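Local coordinates for uncharacterized protein DR_0571 (Deinococcus radiodurans R1, PDB 3C4N) that binds ADP in the crystal and is probably an FAD-dependent oxidoreductase, although its substrate and reaction remain unknown, at residues 52-57 with 385-390; 291-296 with 314-319; 239-242 with 246-249. One frame throughout, in Å; residues are numbered along the deposited sequence.

Contact 1 (52-57 with 385-390)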
loop_
_atom_site.group_PDB
_atom_site.type_symbol
_atom_site.label_atom_id
_atom_site.label_comp_id
_atom_site.label_asym_id
_atom_site.label_seq_id
_atom_site.Cartn_x
_atom_site.Cartn_y
_atom_site.Cartn_z
ATOM N N ALA A 52 -2.071 -5.529 12.576
ATOM C CA ALA A 52 -2.666 -4.292 12.054
ATOM C C ALA A 52 -4.095 -4.558 11.600
ATOM O O ALA A 52 -4.974 -3.712 11.762
ATOM C CB ALA A 52 -1.841 -3.736 10.898
ATOM N N PHE A 53 -4.324 -5.742 11.043
ATOM C CA PHE A 53 -5.661 -6.107 10.601
ATOM C C PHE A 53 -6.611 -6.215 11.806
ATOM O O PHE A 53 -7.669 -5.585 11.822
ATOM C CB PHE A 53 -5.620 -7.429 9.841
ATOM C CG PHE A 53 -6.968 -7.995 9.558
ATOM C CD1 PHE A 53 -7.853 -7.334 8.720
ATOM C CD2 PHE A 53 -7.362 -9.191 10.140
ATOM C CE1 PHE A 53 -9.125 -7.859 8.460
ATOM C CE2 PHE A 53 -8.626 -9.729 9.893
ATOM C CZ PHE A 53 -9.511 -9.061 9.050
ATOM N N TYR A 54 -6.219 -6.983 12.821
ATOM C CA TYR A 54 -7.066 -7.159 13.993
ATOM C C TYR A 54 -7.309 -5.842 14.729
ATOM O O TYR A 54 -8.384 -5.633 15.288
ATOM C CB TYR A 54 -6.469 -8.186 14.958
ATOM C CG TYR A 54 -6.411 -9.586 14.401
ATOM C CD1 TYR A 54 -7.556 -10.205 13.893
ATOM C CD2 TYR A 54 -5.214 -10.292 14.381
ATOM C CE1 TYR A 54 -7.503 -11.500 13.373
ATOM C CE2 TYR A 54 -5.145 -11.579 13.868
ATOM C CZ TYR A 54 -6.284 -12.186 13.365
ATOM O OH TYR A 54 -6.197 -13.468 12.852
ATOM N N LEU A 55 -6.321 -4.953 14.730
ATOM C CA LEU A 55 -6.500 -3.672 15.386
ATOM C C LEU A 55 -7.492 -2.802 14.620
ATOM O O LEU A 55 -8.234 -2.026 15.228
ATOM C CB LEU A 55 -5.167 -2.941 15.539
ATOM C CG LEU A 55 -4.317 -3.461 16.697
ATOM C CD1 LEU A 55 -2.906 -2.881 16.593
ATOM C CD2 LEU A 55 -4.976 -3.071 18.029
ATOM N N ARG A 56 -7.524 -2.932 13.297
ATOM C CA ARG A 56 -8.456 -2.136 12.497
ATOM C C ARG A 56 -9.890 -2.563 12.763
ATOM O O ARG A 56 -10.815 -1.763 12.631
ATOM C CB ARG A 56 -8.173 -2.261 10.991
ATOM C CG ARG A 56 -6.848 -1.651 10.527
ATOM C CD ARG A 56 -6.698 -0.216 10.984
ATOM N NE ARG A 56 -7.779 0.638 10.508
ATOM C CZ ARG A 56 -8.009 1.862 10.973
ATOM N NH1 ARG A 56 -7.240 2.370 11.922
ATOM N NH2 ARG A 56 -9.006 2.586 10.493
ATOM N N GLN A 57 -10.081 -3.825 13.130
ATOM C CA GLN A 57 -11.425 -4.299 13.412
ATOM C C GLN A 57 -11.800 -4.146 14.881
ATOM O O GLN A 57 -12.973 -3.958 15.208
ATOM C CB GLN A 57 -11.582 -5.750 12.966
ATOM C CG GLN A 57 -11.468 -5.900 11.471
ATOM C CD GLN A 57 -11.909 -7.256 10.991
ATOM O OE1 GLN A 57 -11.517 -8.279 11.556
ATOM N NE2 GLN A 57 -12.723 -7.280 9.936
ATOM N N ALA A 385 -2.899 -16.047 16.444
ATOM C CA ALA A 385 -3.337 -15.954 17.832
ATOM C C ALA A 385 -2.564 -14.920 18.626
ATOM O O ALA A 385 -3.159 -14.123 19.363
ATOM C CB ALA A 385 -3.226 -17.319 18.508
ATOM N N ALA A 386 -1.242 -14.921 18.486
ATOM C CA ALA A 386 -0.422 -13.965 19.229
ATOM C C ALA A 386 -0.631 -12.530 18.743
ATOM O O ALA A 386 -0.524 -11.589 19.531
ATOM C CB ALA A 386 1.057 -14.360 19.150
ATOM N N ALA A 387 -0.943 -12.358 17.458
ATOM C CA ALA A 387 -1.179 -11.013 16.924
ATOM C C ALA A 387 -2.555 -10.513 17.354
ATOM O O ALA A 387 -2.741 -9.324 17.591
ATOM C CB ALA A 387 -1.072 -11.010 15.395
ATOM N N HIS A 388 -3.515 -11.424 17.450
ATOM C CA HIS A 388 -4.862 -11.058 17.864
ATOM C C HIS A 388 -4.935 -10.742 19.358
ATOM O O HIS A 388 -5.660 -9.840 19.772
ATOM C CB HIS A 388 -5.832 -12.186 17.546
ATOM C CG HIS A 388 -7.232 -11.917 17.997
ATOM N ND1 HIS A 388 -7.809 -12.569 19.068
ATOM C CD2 HIS A 388 -8.172 -11.066 17.523
ATOM C CE1 HIS A 388 -9.045 -12.131 19.229
ATOM N NE2 HIS A 388 -9.290 -11.220 18.305
ATOM N N GLU A 389 -4.190 -11.509 20.152
ATOM C CA GLU A 389 -4.117 -11.346 21.600
ATOM C C GLU A 389 -3.549 -9.951 21.870
ATOM O O GLU A 389 -4.075 -9.205 22.693
ATOM C CB GLU A 389 -3.198 -12.437 22.178
ATOM C CG GLU A 389 -3.304 -12.746 23.675
ATOM C CD GLU A 389 -2.529 -11.772 24.572
ATOM O OE1 GLU A 389 -1.410 -11.361 24.195
ATOM O OE2 GLU A 389 -3.037 -11.435 25.668
ATOM N N LEU A 390 -2.492 -9.585 21.151
ATOM C CA LEU A 390 -1.877 -8.276 21.339
ATOM C C LEU A 390 -2.827 -7.175 20.920
ATOM O O LEU A 390 -2.882 -6.119 21.557
ATOM C CB LEU A 390 -0.577 -8.150 20.537
ATOM C CG LEU A 390 0.054 -6.752 20.589
ATOM C CD1 LEU A 390 0.366 -6.387 22.036
ATOM C CD2 LEU A 390 1.301 -6.699 19.719
#
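Two different first torsions bring Tyr-54 and His-388 together: the tyrosine CG lies anti to its own carbonyl carbon, whereas the histidine CG lies anti to the backbone N (chi1 177°). The side chains cross at about a right angle. His-388 CB sits over one face of the phenol ring, offset toward its rim, 3.9 Å from the Tyr-54 ring centroid and 20° off the normal, a CH-pi contact. Beyond CB the imidazole presents its edge to the same ring; the centroids are 5.0 Å apart and the planes meet at 77°, which defines a T-shaped (edge-to-face) pair. His-388 CD2 leads this edge, 3.8 Å from Tyr-54 CD1. At the CD2 side of the phenol, Tyr-54 CD2 lies 3.6 Å from His-388 CA and 4.3 Å from Ala-387 CB. The small alanine probably allows the close approach of the helices, with Tyr-54 CA and His-388 CA 5.9 Å apart. Outside the pair, Tyr-54 OH is hydrogen-bonded to Gln-105 and the imidazole stacks with Trp-101. This is helix-helix packing in a Rossmann-type fold: helix 379-398 lies against helix 46-58, which begins in what is probably the glycine-rich GxGxxG segment beside the ADP.

Contact 2 (291-296 with 314-319)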
loop_
_atom_site.group_PDB
_atom_site.type_symbol
_atom_site.label_atom_id
_atom_site.label_comp_id
_atom_site.label_asym_id
_atom_site.label_seq_id
_atom_site.Cartn_x
_atom_site.Cartn_y
_atom_site.Cartn_z
ATOM N N ILE A 291 16.247 -26.183 13.578
ATOM C CA ILE A 291 17.076 -25.153 14.184
ATOM C C ILE A 291 17.591 -25.786 15.468
ATOM O O ILE A 291 16.830 -26.004 16.414
ATOM C CB ILE A 291 16.267 -23.883 14.536
ATOM C CG1 ILE A 291 15.448 -23.425 13.326
ATOM C CG2 ILE A 291 17.218 -22.761 14.977
ATOM C CD1 ILE A 291 16.269 -23.076 12.102
ATOM N N HIS A 292 18.880 -26.103 15.484
ATOM C CA HIS A 292 19.498 -26.730 16.640
ATOM C C HIS A 292 19.856 -25.709 17.691
ATOM O O HIS A 292 19.823 -26.004 18.884
ATOM C CB HIS A 292 20.751 -27.478 16.210
ATOM C CG HIS A 292 20.494 -28.512 15.165
ATOM N ND1 HIS A 292 19.642 -29.576 15.369
ATOM C CD2 HIS A 292 20.959 -28.635 13.899
ATOM C CE1 HIS A 292 19.591 -30.309 14.272
ATOM N NE2 HIS A 292 20.381 -29.761 13.365
ATOM N N HIS A 293 20.178 -24.503 17.239
ATOM C CA HIS A 293 20.561 -23.438 18.152
ATOM C C HIS A 293 20.498 -22.075 17.478
ATOM O O HIS A 293 20.334 -21.983 16.267
ATOM C CB HIS A 293 21.983 -23.694 18.647
ATOM C CG HIS A 293 22.987 -23.791 17.542
ATOM N ND1 HIS A 293 23.366 -22.702 16.788
ATOM C CD2 HIS A 293 23.654 -24.851 17.031
ATOM C CE1 HIS A 293 24.223 -23.085 15.860
ATOM N NE2 HIS A 293 24.416 -24.386 15.985
ATOM N N ARG A 294 20.639 -21.022 18.277
ATOM C CA ARG A 294 20.608 -19.665 17.756
ATOM C C ARG A 294 21.959 -19.292 17.146
ATOM O O ARG A 294 22.994 -19.829 17.536
ATOM C CB ARG A 294 20.271 -18.670 18.867
ATOM C CG ARG A 294 21.328 -18.577 19.949
ATOM C CD ARG A 294 21.168 -17.313 20.777
ATOM N NE ARG A 294 22.142 -17.258 21.866
ATOM C CZ ARG A 294 22.199 -18.139 22.860
ATOM N NH1 ARG A 294 21.337 -19.146 22.906
ATOM N NH2 ARG A 294 23.116 -18.014 23.804
ATOM N N ASP A 295 21.939 -18.373 16.184
ATOM C CA ASP A 295 23.156 -17.913 15.535
ATOM C C ASP A 295 23.652 -16.660 16.241
ATOM O O ASP A 295 22.860 -15.787 16.579
ATOM C CB ASP A 295 22.895 -17.598 14.064
ATOM C CG ASP A 295 22.653 -18.845 13.232
ATOM O OD1 ASP A 295 23.479 -19.774 13.294
ATOM O OD2 ASP A 295 21.633 -18.900 12.511
ATOM N N PRO A 296 24.970 -16.554 16.468
ATOM C CA PRO A 296 25.583 -15.405 17.140
ATOM C C PRO A 296 25.350 -14.081 16.430
ATOM O O PRO A 296 25.068 -14.046 15.231
ATOM C CB PRO A 296 27.059 -15.780 17.186
ATOM C CG PRO A 296 27.228 -16.598 15.943
ATOM C CD PRO A 296 26.008 -17.486 15.995
ATOM N N ARG A 314 24.621 -24.440 4.793
ATOM C CA ARG A 314 25.475 -24.310 5.971
ATOM C C ARG A 314 25.987 -25.666 6.406
ATOM O O ARG A 314 25.336 -26.688 6.183
ATOM C CB ARG A 314 24.720 -23.674 7.139
ATOM C CG ARG A 314 24.077 -22.360 6.797
ATOM C CD ARG A 314 23.873 -21.480 8.008
ATOM N NE ARG A 314 23.156 -22.066 9.087
ATOM C CZ ARG A 314 23.354 -22.012 10.398
ATOM N NH1 ARG A 314 24.347 -21.367 11.006
ATOM N NH2 ARG A 314 22.432 -22.622 11.113
ATOM N N ARG A 315 27.154 -25.662 7.039
ATOM C CA ARG A 315 27.785 -26.887 7.512
ATOM C C ARG A 315 26.792 -27.737 8.318
ATOM O O ARG A 315 26.675 -28.946 8.108
ATOM C CB ARG A 315 29.021 -26.531 8.357
ATOM C CG ARG A 315 29.715 -27.703 9.055
ATOM C CD ARG A 315 30.849 -27.200 9.974
ATOM N NE ARG A 315 30.397 -26.141 10.881
ATOM C CZ ARG A 315 29.578 -26.322 11.916
ATOM N NH1 ARG A 315 29.110 -27.533 12.202
ATOM N NH2 ARG A 315 29.210 -25.282 12.658
ATOM N N GLU A 316 26.054 -27.099 9.217
ATOM C CA GLU A 316 25.104 -27.828 10.034
ATOM C C GLU A 316 24.016 -28.544 9.253
ATOM O O GLU A 316 23.639 -29.663 9.599
ATOM C CB GLU A 316 24.478 -26.899 11.058
ATOM C CG GLU A 316 25.449 -26.513 12.143
ATOM C CD GLU A 316 24.752 -25.950 13.351
ATOM O OE1 GLU A 316 24.169 -24.852 13.226
ATOM O OE2 GLU A 316 24.778 -26.612 14.416
ATOM N N LEU A 317 23.511 -27.906 8.203
ATOM C CA LEU A 317 22.472 -28.523 7.388
ATOM C C LEU A 317 23.091 -29.710 6.647
ATOM O O LEU A 317 22.483 -30.774 6.533
ATOM C CB LEU A 317 21.905 -27.518 6.382
ATOM C CG LEU A 317 20.438 -27.720 5.975
ATOM C CD1 LEU A 317 20.143 -26.879 4.736
ATOM C CD2 LEU A 317 20.149 -29.173 5.691
ATOM N N LEU A 318 24.307 -29.510 6.149
ATOM C CA LEU A 318 25.036 -30.547 5.432
ATOM C C LEU A 318 25.166 -31.793 6.298
ATOM O O LEU A 318 24.889 -32.905 5.851
ATOM C CB LEU A 318 26.429 -30.038 5.051
ATOM C CG LEU A 318 26.731 -29.573 3.621
ATOM C CD1 LEU A 318 25.444 -29.353 2.824
ATOM C CD2 LEU A 318 27.562 -28.303 3.691
ATOM N N GLU A 319 25.582 -31.604 7.545
ATOM C CA GLU A 319 25.752 -32.725 8.458
ATOM C C GLU A 319 24.418 -33.425 8.678
ATOM O O GLU A 319 24.342 -34.653 8.629
ATOM C CB GLU A 319 26.306 -32.246 9.805
ATOM C CG GLU A 319 27.502 -31.306 9.706
ATOM C CD GLU A 319 28.094 -30.970 11.057
ATOM O OE1 GLU A 319 27.326 -30.713 12.004
ATOM O OE2 GLU A 319 29.332 -30.957 11.179
HETATM O O HOH W 1 21.198 -21.779 13.435
HETATM O O HOH W 2 20.837 -24.650 14.130
#
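His-293 and Glu-316 approach from opposite directions, the carboxylate meeting the imidazole at its edge. His-293 NE2 donates to Glu-316 OE2 over 2.7 Å in a weak bond bent to 134° at hydrogen. The other nitrogen, ND1, donates to Arg-294 O from above the carbonyl plane; the two bonds, one of them weak, probably limit the ring's rotation. The more enclosed part is at buried Asp-295. Its OD1 forms a salt bridge with Arg-314 NH1 at 2.9 Å; the hydrogen bond is weak, bent to 122° at hydrogen, the carboxylate and guanidinium planes are 88° apart, and OD2 lies over one face of the guanidinium. Tyr-254 N on Asp-295 OD2 and Tyr-299 OH on Arg-314 NH1 secure both groups. By contrast, the histidine side is exposed and bridged by solvent: water 1 donates to His-293 O and weakly accepts from Arg-314 NH2, while water 2 accepts from His-293 N and weakly donates to Glu-316 OE1. His-292 NE2 is hydrogen-bonded to Asp-320 of the same helix. In this salt-bridge network Arg-314 probably offsets the charges of Asp-295 and Glu-316, tying the loop to helix 315-324 through charge pairs and weak hydrogen bonds.

Contact 3 (239-242 with 246-249)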
loop_
_atom_site.group_PDB
_atom_site.type_symbol
_atom_site.label_atom_id
_atom_site.label_comp_id
_atom_site.label_asym_id
_atom_site.label_seq_id
_atom_site.Cartn_x
_atom_site.Cartn_y
_atom_site.Cartn_z
ATOM N N LEU A 239 16.165 -3.624 17.120
ATOM C CA LEU A 239 15.469 -2.361 16.921
ATOM C C LEU A 239 15.311 -1.604 18.235
ATOM O O LEU A 239 15.740 -0.454 18.352
ATOM C CB LEU A 239 14.087 -2.600 16.327
ATOM C CG LEU A 239 13.351 -1.310 15.973
ATOM C CD1 LEU A 239 14.061 -0.636 14.794
ATOM C CD2 LEU A 239 11.910 -1.622 15.599
ATOM N N VAL A 240 14.694 -2.263 19.216
ATOM C CA VAL A 240 14.451 -1.670 20.526
ATOM C C VAL A 240 15.722 -1.455 21.339
ATOM O O VAL A 240 15.778 -0.580 22.202
ATOM C CB VAL A 240 13.493 -2.538 21.352
ATOM C CG1 VAL A 240 12.189 -2.718 20.610
ATOM C CG2 VAL A 240 14.141 -3.869 21.645
ATOM N N GLU A 241 16.737 -2.260 21.062
ATOM C CA GLU A 241 18.007 -2.156 21.763
ATOM C C GLU A 241 18.758 -0.911 21.314
ATOM O O GLU A 241 19.111 -0.073 22.127
ATOM C CB GLU A 241 18.848 -3.403 21.484
ATOM C CG GLU A 241 20.316 -3.289 21.872
ATOM C CD GLU A 241 20.525 -3.177 23.370
ATOM O OE1 GLU A 241 19.938 -4.001 24.106
ATOM O OE2 GLU A 241 21.283 -2.276 23.810
ATOM N N GLN A 242 18.982 -0.781 20.013
ATOM C CA GLN A 242 19.720 0.357 19.507
ATOM C C GLN A 242 18.911 1.651 19.539
ATOM O O GLN A 242 19.473 2.744 19.468
ATOM C CB GLN A 242 20.216 0.058 18.089
ATOM C CG GLN A 242 20.923 -1.308 17.970
ATOM C CD GLN A 242 21.292 -1.680 16.531
ATOM O OE1 GLN A 242 21.524 -2.854 16.216
ATOM N NE2 GLN A 242 21.351 -0.681 15.656
ATOM N N LEU A 246 16.661 -0.955 25.352
ATOM C CA LEU A 246 15.879 -2.005 25.987
ATOM C C LEU A 246 16.450 -3.387 25.679
ATOM O O LEU A 246 16.352 -3.884 24.547
ATOM C CB LEU A 246 14.425 -1.927 25.515
ATOM C CG LEU A 246 13.732 -0.574 25.740
ATOM C CD1 LEU A 246 12.314 -0.623 25.210
ATOM C CD2 LEU A 246 13.737 -0.243 27.223
ATOM N N HIS A 247 17.040 -4.005 26.701
ATOM C CA HIS A 247 17.650 -5.326 26.573
ATOM C C HIS A 247 16.641 -6.473 26.642
ATOM O O HIS A 247 15.675 -6.413 27.396
ATOM C CB HIS A 247 18.691 -5.517 27.679
ATOM C CG HIS A 247 19.680 -4.401 27.772
ATOM N ND1 HIS A 247 20.519 -4.065 26.733
ATOM C CD2 HIS A 247 19.959 -3.539 28.777
ATOM C CE1 HIS A 247 21.275 -3.043 27.095
ATOM N NE2 HIS A 247 20.954 -2.705 28.330
ATOM N N THR A 248 16.865 -7.508 25.838
ATOM C CA THR A 248 16.007 -8.689 25.845
ATOM C C THR A 248 16.917 -9.907 25.674
ATOM O O THR A 248 18.103 -9.770 25.353
ATOM C CB THR A 248 14.948 -8.684 24.693
ATOM O OG1 THR A 248 15.612 -8.651 23.421
ATOM C CG2 THR A 248 14.008 -7.491 24.824
ATOM N N ARG A 249 16.357 -11.095 25.874
ATOM C CA ARG A 249 17.123 -12.328 25.754
ATOM C C ARG A 249 16.840 -13.029 24.426
ATOM O O ARG A 249 17.394 -14.091 24.143
ATOM C CB ARG A 249 16.782 -13.262 26.924
ATOM C CG ARG A 249 16.516 -12.545 28.245
ATOM C CD ARG A 249 16.890 -13.398 29.462
ATOM N NE ARG A 249 18.338 -13.446 29.572
ATOM C CZ ARG A 249 19.045 -12.898 30.556
ATOM N NH1 ARG A 249 18.453 -12.262 31.556
ATOM N NH2 ARG A 249 20.365 -12.943 30.504
HETATM O O HOH W 3 19.699 -6.813 23.990
#
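The imidazole of His-247 meets the carboxylate of Glu-241 at its edge, and water 3 lies in the ring plane at the edge as well. Ring and carboxylate planes are 25° apart, so the two groups are close to coplanar. His-247 ND1 donates to the syn lone pair of Glu-241 OE1 over 2.7 Å; the angle at hydrogen is 132° and the oxygen is tilted 30° from the ring plane, a short but bent bond. The glutamate gets there by folding: CG is anti to the backbone N, and a bend at chi2 turns the carboxylate toward the loop. Glu-241 OE1 also accepts from water 3 at 2.8 Å, and that water weakly accepts from Thr-248 N. Putting an alanine here would probably leave His-247 ND1 and water 3 without their acceptor and the imidazole freer to turn. Deeper in, Val-240 CB and Leu-246 CB lie 4.3 Å apart, while Val-240 CG2 comes 3.6 Å from Leu-246 O. Val-240 also packs on Leu-197 and Val-230, and Leu-246 on Leu-366. The amide of Leu-246, six residues on, returns to the carbonyl of Val-240 (N to O 3.3 Å) and folds the chain back over the end of helix 236-244, whose Leu-239 touches ADP, as it leads toward strand 251-260.

Overall arrangement
The chain between the two segments of contact 1 contains both other contacts, with contact 3 closing before contact 2 opens. Contacts 1 and 3 frame the nucleotide region: the side chain of Ala-387 in contact 1 and that of Val-240 in contact 3 each lie about 9 Å from the bound ADP, although the centres of the contacts are 23 Å apart. Within contact 3, Leu-239 belongs to the ADP pocket itself. Contact 2 lies away from the annotated sites, across the chain's centre from contact 1 at 33 Å between centres. Contacts 2 and 3 are joined through strand 251-260, and their nearest atoms come within about 6 Å without touching.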